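Side-chain contacts in lipase (Photobacterium sp. M37, PDB 2ORY), which catalyses the hydrolysis of triacylglycerols as a cold-adapted class 3 lipase of the alpha/beta hydrolase fold: residues Phe12-Tyr17 / Gly315-Met320; Tyr85-Arg90 / Ser181-Trp186. All coordinates share one frame; numbering follows the deposited sequence.

Contact 1. Residues Phe12-Tyr17 / Gly315-Met320; sequences FSYMSY and GYPELM
Tyr14, on helix 5-15, reaches Tyr316 and Pro317 of helix 304-319 with the phenol end of its side chain. Ahead of it in sequence, Phe12 points the other way, its ring meeting Trp52 edge-to-face, but its carbonyl O is gripped by Ser16 OG at 2.8 Å; the hydroxyl arrives in the carbonyl plane, on a lone pair, with a C=O...OG angle of 144°. Ser13 does not touch helix 304-319; its OG is hydrogen-bonded to Thr171 OG1. Tyr14 then carries the whole contact. Its OH lies 3.6 Å from Pro317 CD and 3.8 Å from Tyr316 CB, while Tyr14 CZ is 3.9 Å from Pro317 CD, and the two side chains cross at about a right angle. The hydroxyl is hydrogen-bonded to Val313 O. Pro317 has no N-H to return to the preceding turn, and the helix is kinked here. In this alpha/beta hydrolase, helix 304-319 also carries His312, the probable catalytic histidine, a turn before the contact. Tyr316 holds CG beside its backbone N (chi1 -64°), which leaves CB against the Tyr14 hydroxyl while the ring leads away; its OH is hydrogen-bonded to Asp236 OD2, the likely acid of the triad, and Met320 CE sits at its ring edge, in plane. Farther along, Tyr17 sends its OH to His173 ND1, beside the probable nucleophile Ser174.

Contact 2. Residues Tyr85-Arg90 / Ser181-Trp186; sequences YVIAIR and STLALW
Leu183 swings CG away from its own backbone N (chi1 -175°) and reaches from helix 175-189 toward strand 84-90, where Ile89 holds CG1 beside the backbone N (chi1 -67°) and continues it nearly straight to CD1 (chi2 166°). The two chains cross at a slant and meet methyl to methyl: Ile89 CD1 is 4.0 Å from Leu183 CD1. The same isoleucine methyl also lies 4.1 Å from Leu183 CB, so it rests along the base of the leucine as well as against one branch. The other branch is turned to the neighbouring isoleucine on the same side of the strand, and Leu183 CD2 stands 4.4 Å from Ile87 CD1, a looser touch. One leucine thus spans two isoleucines spaced two residues apart, its forked end dividing between them. No hydrogen bond joins the segments; the contact is wholly apolar and buried. On the helix, Leu183 CG also lies at the edge of the Trp186 ring, in its plane. Packing of this kind joins the central sheet to the helix that follows the probable nucleophile elbow of the alpha/beta hydrolase fold. Strand 84-90 runs between strand 66-78, antiparallel to it, and strand 166-173, parallel to it; Ile87 and Ala184 both touch Val170 of the latter, while Leu185 turns to helix 214-224, packing on Phe216 and Phe220.

Strand 84-90 connects the two contacts, whose centres are about 16 Å apart. Its alternating side chains serve both: Ile87 and Ile89 go to the helix of contact 2, while Val86, Ala88 and Arg90 meet the 12-17 segment of contact 1. There Val86 CG2 lies 3.9 Å from Phe12 CE1, Ala88 CB 3.7 Å from Ser16 OG, and Arg90 CG 3.4 Å from Tyr17 CE2; Arg90 NH1 adds a weak hydrogen bond to Ser16 O. Both contacts border the probable catalytic site: in contact 2 Ile89 touches residues of the probable nucleophile elbow around Ser174, while contact 1 lies next to His312, the probable triad histidine.

Contact 1. Residues Phe12-Tyr17 / Gly315-Met320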
ATOM      1  N   PHE A  12      -9.058  -4.017   5.416  1.00 23.88           N
ATOM      2  CA  PHE A  12      -8.505  -2.863   6.113  1.00 26.03           C
ATOM      3  C   PHE A  12      -7.821  -1.930   5.129  1.00 25.47           C
ATOM      4  O   PHE A  12      -7.873  -0.713   5.281  1.00 24.23           O
ATOM      5  CB  PHE A  12      -7.491  -3.302   7.167  1.00 27.25           C
ATOM      6  CG  PHE A  12      -8.113  -3.879   8.403  1.00 31.00           C
ATOM      7  CD1 PHE A  12      -7.851  -5.197   8.783  1.00 26.64           C
ATOM      8  CD2 PHE A  12      -8.935  -3.094   9.207  1.00 21.65           C
ATOM      9  CE1 PHE A  12      -8.393  -5.720   9.948  1.00 24.72           C
ATOM     10  CE2 PHE A  12      -9.484  -3.607  10.371  1.00 27.98           C
ATOM     11  CZ  PHE A  12      -9.212  -4.924  10.747  1.00 30.57           C
ATOM     12  N   SER A  13      -7.179  -2.508   4.120  1.00 24.91           N
ATOM     13  CA  SER A  13      -6.495  -1.707   3.124  1.00 22.16           C
ATOM     14  C   SER A  13      -7.509  -0.874   2.360  1.00 24.50           C
ATOM     15  O   SER A  13      -7.252   0.291   2.052  1.00 23.42           O
ATOM     16  CB  SER A  13      -5.718  -2.590   2.147  1.00 21.42           C
ATOM     17  OG  SER A  13      -4.535  -3.097   2.744  1.00 22.45           O
ATOM     18  N   TYR A  14      -8.666  -1.462   2.063  1.00 22.92           N
ATOM     19  CA  TYR A  14      -9.697  -0.740   1.313  1.00 24.05           C
ATOM     20  C   TYR A  14     -10.509   0.247   2.133  1.00 27.49           C
ATOM     21  O   TYR A  14     -10.959   1.274   1.611  1.00 29.22           O
ATOM     22  CB  TYR A  14     -10.620  -1.711   0.569  1.00 17.91           C
ATOM     23  CG  TYR A  14     -10.054  -2.088  -0.794  1.00 23.90           C
ATOM     24  CD1 TYR A  14      -8.785  -2.666  -0.902  1.00 22.80           C
ATOM     25  CD2 TYR A  14     -10.760  -1.828  -1.973  1.00 15.38           C
ATOM     26  CE1 TYR A  14      -8.226  -2.973  -2.143  1.00 22.41           C
ATOM     27  CE2 TYR A  14     -10.212  -2.138  -3.237  1.00 19.95           C
ATOM     28  CZ  TYR A  14      -8.938  -2.709  -3.310  1.00 26.85           C
ATOM     29  OH  TYR A  14      -8.359  -3.015  -4.530  1.00 21.52           O
ATOM     30  N   MET A  15     -10.673  -0.041   3.419  1.00 26.66           N
ATOM     31  CA  MET A  15     -11.397   0.862   4.307  1.00 29.06           C
ATOM     32  C   MET A  15     -10.584   2.156   4.427  1.00 29.94           C
ATOM     33  O   MET A  15     -11.125   3.209   4.750  1.00 27.01           O
ATOM     34  CB  MET A  15     -11.562   0.220   5.690  1.00 28.81           C
ATOM     35  CG  MET A  15     -12.478   1.002   6.639  1.00 33.17           C
ATOM     36  SD  MET A  15     -12.706   0.158   8.231  1.00 35.11           S
ATOM     37  CE  MET A  15     -11.245   0.636   9.082  1.00 32.09           C
ATOM     38  N   SER A  16      -9.279   2.056   4.166  1.00 27.79           N
ATOM     39  CA  SER A  16      -8.369   3.195   4.212  1.00 26.88           C
ATOM     40  C   SER A  16      -8.756   4.264   3.204  1.00 26.25           C
ATOM     41  O   SER A  16      -8.473   5.447   3.396  1.00 27.87           O
ATOM     42  CB  SER A  16      -6.951   2.744   3.879  1.00 23.75           C
ATOM     43  OG  SER A  16      -6.564   1.678   4.707  1.00 36.36           O
ATOM     44  N   TYR A  17      -9.390   3.833   2.127  1.00 25.56           N
ATOM     45  CA  TYR A  17      -9.779   4.729   1.056  1.00 28.59           C
ATOM     46  C   TYR A  17     -11.019   5.610   1.265  1.00 33.55           C
ATOM     47  O   TYR A  17     -11.347   6.427   0.403  1.00 35.02           O
ATOM     48  CB  TYR A  17      -9.915   3.925  -0.246  1.00 25.13           C
ATOM     49  CG  TYR A  17      -8.570   3.528  -0.832  1.00 28.91           C
ATOM     50  CD1 TYR A  17      -8.272   2.196  -1.120  1.00 26.07           C
ATOM     51  CD2 TYR A  17      -7.586   4.491  -1.081  1.00 26.36           C
ATOM     52  CE1 TYR A  17      -7.031   1.828  -1.638  1.00 25.47           C
ATOM     53  CE2 TYR A  17      -6.342   4.134  -1.603  1.00 25.52           C
ATOM     54  CZ  TYR A  17      -6.074   2.803  -1.877  1.00 25.10           C
ATOM     55  OH  TYR A  17      -4.852   2.454  -2.401  1.00 27.93           O
ATOM     56  N   GLY A 315      -9.897  -5.366  -9.289  1.00 28.55           N
ATOM     57  CA  GLY A 315      -9.251  -6.661  -9.399  1.00 28.55           C
ATOM     58  C   GLY A 315      -9.047  -7.471  -8.135  1.00 35.14           C
ATOM     59  O   GLY A 315      -9.413  -8.655  -8.076  1.00 33.82           O
ATOM     60  N   TYR A 316      -8.465  -6.844  -7.119  1.00 30.37           N
ATOM     61  CA  TYR A 316      -8.188  -7.538  -5.872  1.00 30.42           C
ATOM     62  C   TYR A 316      -9.405  -8.109  -5.153  1.00 31.59           C
ATOM     63  O   TYR A 316      -9.448  -9.309  -4.880  1.00 31.07           O
ATOM     64  CB  TYR A 316      -7.346  -6.635  -4.954  1.00 24.72           C
ATOM     65  CG  TYR A 316      -5.991  -6.350  -5.585  1.00 24.34           C
ATOM     66  CD1 TYR A 316      -5.861  -5.413  -6.610  1.00 23.75           C
ATOM     67  CD2 TYR A 316      -4.877  -7.126  -5.272  1.00 20.57           C
ATOM     68  CE1 TYR A 316      -4.649  -5.263  -7.324  1.00 20.06           C
ATOM     69  CE2 TYR A 316      -3.662  -6.986  -5.978  1.00 25.84           C
ATOM     70  CZ  TYR A 316      -3.558  -6.054  -7.006  1.00 20.49           C
ATOM     71  OH  TYR A 316      -2.381  -5.936  -7.717  1.00 18.89           O
ATOM     72  N   PRO A 317     -10.410  -7.277  -4.836  1.00 31.20           N
ATOM     73  CA  PRO A 317     -11.584  -7.832  -4.151  1.00 30.60           C
ATOM     74  C   PRO A 317     -12.301  -8.861  -5.016  1.00 36.41           C
ATOM     75  O   PRO A 317     -12.984  -9.751  -4.511  1.00 39.34           O
ATOM     76  CB  PRO A 317     -12.448  -6.606  -3.876  1.00 29.99           C
ATOM     77  CG  PRO A 317     -12.029  -5.632  -4.932  1.00 31.24           C
ATOM     78  CD  PRO A 317     -10.543  -5.824  -5.026  1.00 30.66           C
ATOM     79  N   GLU A 318     -12.128  -8.754  -6.328  1.00 37.53           N
ATOM     80  CA  GLU A 318     -12.779  -9.689  -7.229  1.00 39.94           C
ATOM     81  C   GLU A 318     -12.080 -11.041  -7.275  1.00 38.69           C
ATOM     82  O   GLU A 318     -12.717 -12.083  -7.133  1.00 44.47           O
ATOM     83  CB  GLU A 318     -12.867  -9.080  -8.626  1.00 39.25           C
ATOM     84  CG  GLU A 318     -13.377 -10.029  -9.677  1.00 45.65           C
ATOM     85  CD  GLU A 318     -14.053  -9.312 -10.828  1.00 49.85           C
ATOM     86  OE1 GLU A 318     -15.269  -9.036 -10.712  1.00 52.85           O
ATOM     87  OE2 GLU A 318     -13.375  -9.013 -11.838  1.00 45.52           O
ATOM     88  N   LEU A 319     -10.769 -11.028  -7.457  1.00 35.53           N
ATOM     89  CA  LEU A 319      -9.997 -12.262  -7.525  1.00 34.38           C
ATOM     90  C   LEU A 319      -9.866 -12.956  -6.165  1.00 35.52           C
ATOM     91  O   LEU A 319      -9.415 -14.098  -6.075  1.00 34.17           O
ATOM     92  CB  LEU A 319      -8.600 -11.961  -8.081  1.00 25.98           C
ATOM     93  CG  LEU A 319      -8.540 -11.386  -9.506  1.00 34.63           C
ATOM     94  CD1 LEU A 319      -7.110 -11.012  -9.841  1.00 17.93           C
ATOM     95  CD2 LEU A 319      -9.078 -12.420 -10.512  1.00 31.68           C
ATOM     96  N   MET A 320     -10.259 -12.260  -5.108  1.00 35.86           N
ATOM     97  CA  MET A 320     -10.146 -12.803  -3.762  1.00 35.65           C
ATOM     98  C   MET A 320     -11.506 -13.080  -3.142  1.00 36.03           C
ATOM     99  O   MET A 320     -11.622 -13.223  -1.924  1.00 40.18           O
ATOM    100  CB  MET A 320      -9.345 -11.839  -2.870  1.00 29.18           C
ATOM    101  CG  MET A 320      -7.837 -11.822  -3.142  1.00 29.27           C
ATOM    102  SD  MET A 320      -6.851 -10.756  -2.013  1.00 34.45           S
ATOM    103  CE  MET A 320      -6.457  -9.465  -3.124  1.00 41.55           C
TER

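Contact 2. Residues Tyr85-Arg90 / Ser181-Trp186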
ATOM      1  N   TYR A  85      -2.414  -5.737  16.770  1.00 35.39           N
ATOM      2  CA  TYR A  85      -2.697  -4.540  15.997  1.00 32.43           C
ATOM      3  C   TYR A  85      -2.540  -4.634  14.487  1.00 30.64           C
ATOM      4  O   TYR A  85      -1.759  -5.442  13.967  1.00 24.09           O
ATOM      5  CB  TYR A  85      -1.798  -3.396  16.468  1.00 31.23           C
ATOM      6  CG  TYR A  85      -1.816  -3.155  17.962  1.00 32.89           C
ATOM      7  CD1 TYR A  85      -1.053  -3.940  18.831  1.00 28.13           C
ATOM      8  CD2 TYR A  85      -2.601  -2.139  18.507  1.00 31.53           C
ATOM      9  CE1 TYR A  85      -1.075  -3.712  20.207  1.00 28.19           C
ATOM     10  CE2 TYR A  85      -2.631  -1.910  19.884  1.00 29.19           C
ATOM     11  CZ  TYR A  85      -1.866  -2.697  20.727  1.00 31.73           C
ATOM     12  OH  TYR A  85      -1.901  -2.465  22.090  1.00 36.39           O
ATOM     13  N   VAL A  86      -3.287  -3.779  13.794  1.00 26.42           N
ATOM     14  CA  VAL A  86      -3.183  -3.658  12.340  1.00 28.67           C
ATOM     15  C   VAL A  86      -2.815  -2.204  12.021  1.00 25.44           C
ATOM     16  O   VAL A  86      -3.491  -1.293  12.472  1.00 28.54           O
ATOM     17  CB  VAL A  86      -4.524  -3.960  11.605  1.00 31.41           C
ATOM     18  CG1 VAL A  86      -4.377  -3.664  10.119  1.00 26.29           C
ATOM     19  CG2 VAL A  86      -4.919  -5.402  11.785  1.00 24.12           C
ATOM     20  N   ILE A  87      -1.729  -1.979  11.286  1.00 27.43           N
ATOM     21  CA  ILE A  87      -1.379  -0.619  10.862  1.00 23.23           C
ATOM     22  C   ILE A  87      -1.730  -0.585   9.353  1.00 26.93           C
ATOM     23  O   ILE A  87      -1.142  -1.324   8.563  1.00 27.00           O
ATOM     24  CB  ILE A  87       0.117  -0.338  11.013  1.00 25.59           C
ATOM     25  CG1 ILE A  87       0.532  -0.381  12.481  1.00 23.62           C
ATOM     26  CG2 ILE A  87       0.445   0.994  10.366  1.00 23.54           C
ATOM     27  CD1 ILE A  87       2.038  -0.169  12.667  1.00 23.67           C
ATOM     28  N   ALA A  88      -2.698   0.238   8.961  1.00 24.75           N
ATOM     29  CA  ALA A  88      -3.103   0.309   7.555  1.00 27.04           C
ATOM     30  C   ALA A  88      -2.649   1.643   6.952  1.00 29.61           C
ATOM     31  O   ALA A  88      -2.731   2.690   7.596  1.00 26.30           O
ATOM     32  CB  ALA A  88      -4.625   0.141   7.432  1.00 28.76           C
ATOM     33  N   ILE A  89      -2.162   1.591   5.713  1.00 28.48           N
ATOM     34  CA  ILE A  89      -1.633   2.770   5.045  1.00 24.93           C
ATOM     35  C   ILE A  89      -2.265   3.002   3.683  1.00 28.51           C
ATOM     36  O   ILE A  89      -2.500   2.069   2.918  1.00 29.95           O
ATOM     37  CB  ILE A  89      -0.086   2.636   4.914  1.00 29.57           C
ATOM     38  CG1 ILE A  89       0.534   2.705   6.328  1.00 30.78           C
ATOM     39  CG2 ILE A  89       0.490   3.706   3.955  1.00 28.76           C
ATOM     40  CD1 ILE A  89       1.975   2.279   6.426  1.00 26.66           C
ATOM     41  N   ARG A  90      -2.527   4.269   3.388  1.00 25.78           N
ATOM     42  CA  ARG A  90      -3.145   4.682   2.130  1.00 26.12           C
ATOM     43  C   ARG A  90      -2.291   5.789   1.529  1.00 27.24           C
ATOM     44  O   ARG A  90      -1.658   6.549   2.265  1.00 22.45           O
ATOM     45  CB  ARG A  90      -4.546   5.245   2.422  1.00 32.89           C
ATOM     46  CG  ARG A  90      -5.318   5.751   1.224  1.00 33.70           C
ATOM     47  CD  ARG A  90      -6.513   6.611   1.625  1.00 24.94           C
ATOM     48  NE  ARG A  90      -6.119   7.996   1.843  1.00 40.88           N
ATOM     49  CZ  ARG A  90      -6.950   8.959   2.217  1.00 42.40           C
ATOM     50  NH1 ARG A  90      -8.234   8.692   2.418  1.00 51.05           N
ATOM     51  NH2 ARG A  90      -6.497  10.186   2.411  1.00 52.50           N
ATOM     52  N   SER A 181       4.919  -2.195   3.458  1.00 26.85           N
ATOM     53  CA  SER A 181       5.998  -3.165   3.549  1.00 24.10           C
ATOM     54  C   SER A 181       7.287  -2.453   3.961  1.00 28.58           C
ATOM     55  O   SER A 181       8.073  -2.957   4.776  1.00 28.61           O
ATOM     56  CB  SER A 181       6.165  -3.892   2.215  1.00 20.49           C
ATOM     57  OG  SER A 181       6.404  -2.985   1.160  1.00 21.56           O
ATOM     58  N   THR A 182       7.492  -1.259   3.417  1.00 29.55           N
ATOM     59  CA  THR A 182       8.678  -0.495   3.758  1.00 26.81           C
ATOM     60  C   THR A 182       8.600  -0.066   5.234  1.00 27.44           C
ATOM     61  O   THR A 182       9.583  -0.182   5.957  1.00 29.56           O
ATOM     62  CB  THR A 182       8.835   0.739   2.806  1.00 26.99           C
ATOM     63  OG1 THR A 182       8.928   0.278   1.445  1.00 23.29           O
ATOM     64  CG2 THR A 182      10.112   1.550   3.142  1.00 21.37           C
ATOM     65  N   LEU A 183       7.430   0.380   5.693  1.00 23.06           N
ATOM     66  CA  LEU A 183       7.302   0.810   7.079  1.00 21.48           C
ATOM     67  C   LEU A 183       7.570  -0.357   8.023  1.00 26.58           C
ATOM     68  O   LEU A 183       8.251  -0.183   9.043  1.00 25.18           O
ATOM     69  CB  LEU A 183       5.909   1.403   7.372  1.00 20.97           C
ATOM     70  CG  LEU A 183       5.767   1.976   8.798  1.00 22.35           C
ATOM     71  CD1 LEU A 183       5.004   3.286   8.805  1.00 21.91           C
ATOM     72  CD2 LEU A 183       5.057   0.981   9.670  1.00 24.34           C
ATOM     73  N   ALA A 184       7.034  -1.531   7.679  1.00 21.87           N
ATOM     74  CA  ALA A 184       7.220  -2.738   8.486  1.00 25.36           C
ATOM     75  C   ALA A 184       8.706  -3.054   8.661  1.00 24.42           C
ATOM     76  O   ALA A 184       9.138  -3.430   9.748  1.00 25.64           O
ATOM     77  CB  ALA A 184       6.505  -3.922   7.834  1.00 24.51           C
ATOM     78  N   LEU A 185       9.487  -2.910   7.592  1.00 23.20           N
ATOM     79  CA  LEU A 185      10.918  -3.172   7.681  1.00 22.89           C
ATOM     80  C   LEU A 185      11.586  -2.158   8.604  1.00 25.07           C
ATOM     81  O   LEU A 185      12.512  -2.506   9.335  1.00 25.33           O
ATOM     82  CB  LEU A 185      11.604  -3.115   6.303  1.00 27.55           C
ATOM     83  CG  LEU A 185      13.116  -3.456   6.285  1.00 30.67           C
ATOM     84  CD1 LEU A 185      13.341  -4.872   6.815  1.00 24.80           C
ATOM     85  CD2 LEU A 185      13.676  -3.359   4.878  1.00 25.73           C
ATOM     86  N   TRP A 186      11.126  -0.909   8.578  1.00 21.95           N
ATOM     87  CA  TRP A 186      11.718   0.100   9.440  1.00 24.32           C
ATOM     88  C   TRP A 186      11.485  -0.258  10.905  1.00 30.01           C
ATOM     89  O   TRP A 186      12.391  -0.129  11.725  1.00 30.35           O
ATOM     90  CB  TRP A 186      11.137   1.477   9.136  1.00 26.91           C
ATOM     91  CG  TRP A 186      11.290   2.459  10.258  1.00 21.15           C
ATOM     92  CD1 TRP A 186      12.453   2.934  10.781  1.00 25.48           C
ATOM     93  CD2 TRP A 186      10.233   3.102  10.974  1.00 23.42           C
ATOM     94  NE1 TRP A 186      12.190   3.839  11.776  1.00 20.44           N
ATOM     95  CE2 TRP A 186      10.834   3.963  11.918  1.00 20.85           C
ATOM     96  CE3 TRP A 186       8.829   3.045  10.902  1.00 20.35           C
ATOM     97  CZ2 TRP A 186      10.087   4.759  12.787  1.00 21.50           C
ATOM     98  CZ3 TRP A 186       8.090   3.841  11.761  1.00 22.61           C
ATOM     99  CH2 TRP A 186       8.723   4.692  12.694  1.00 16.72           C
TER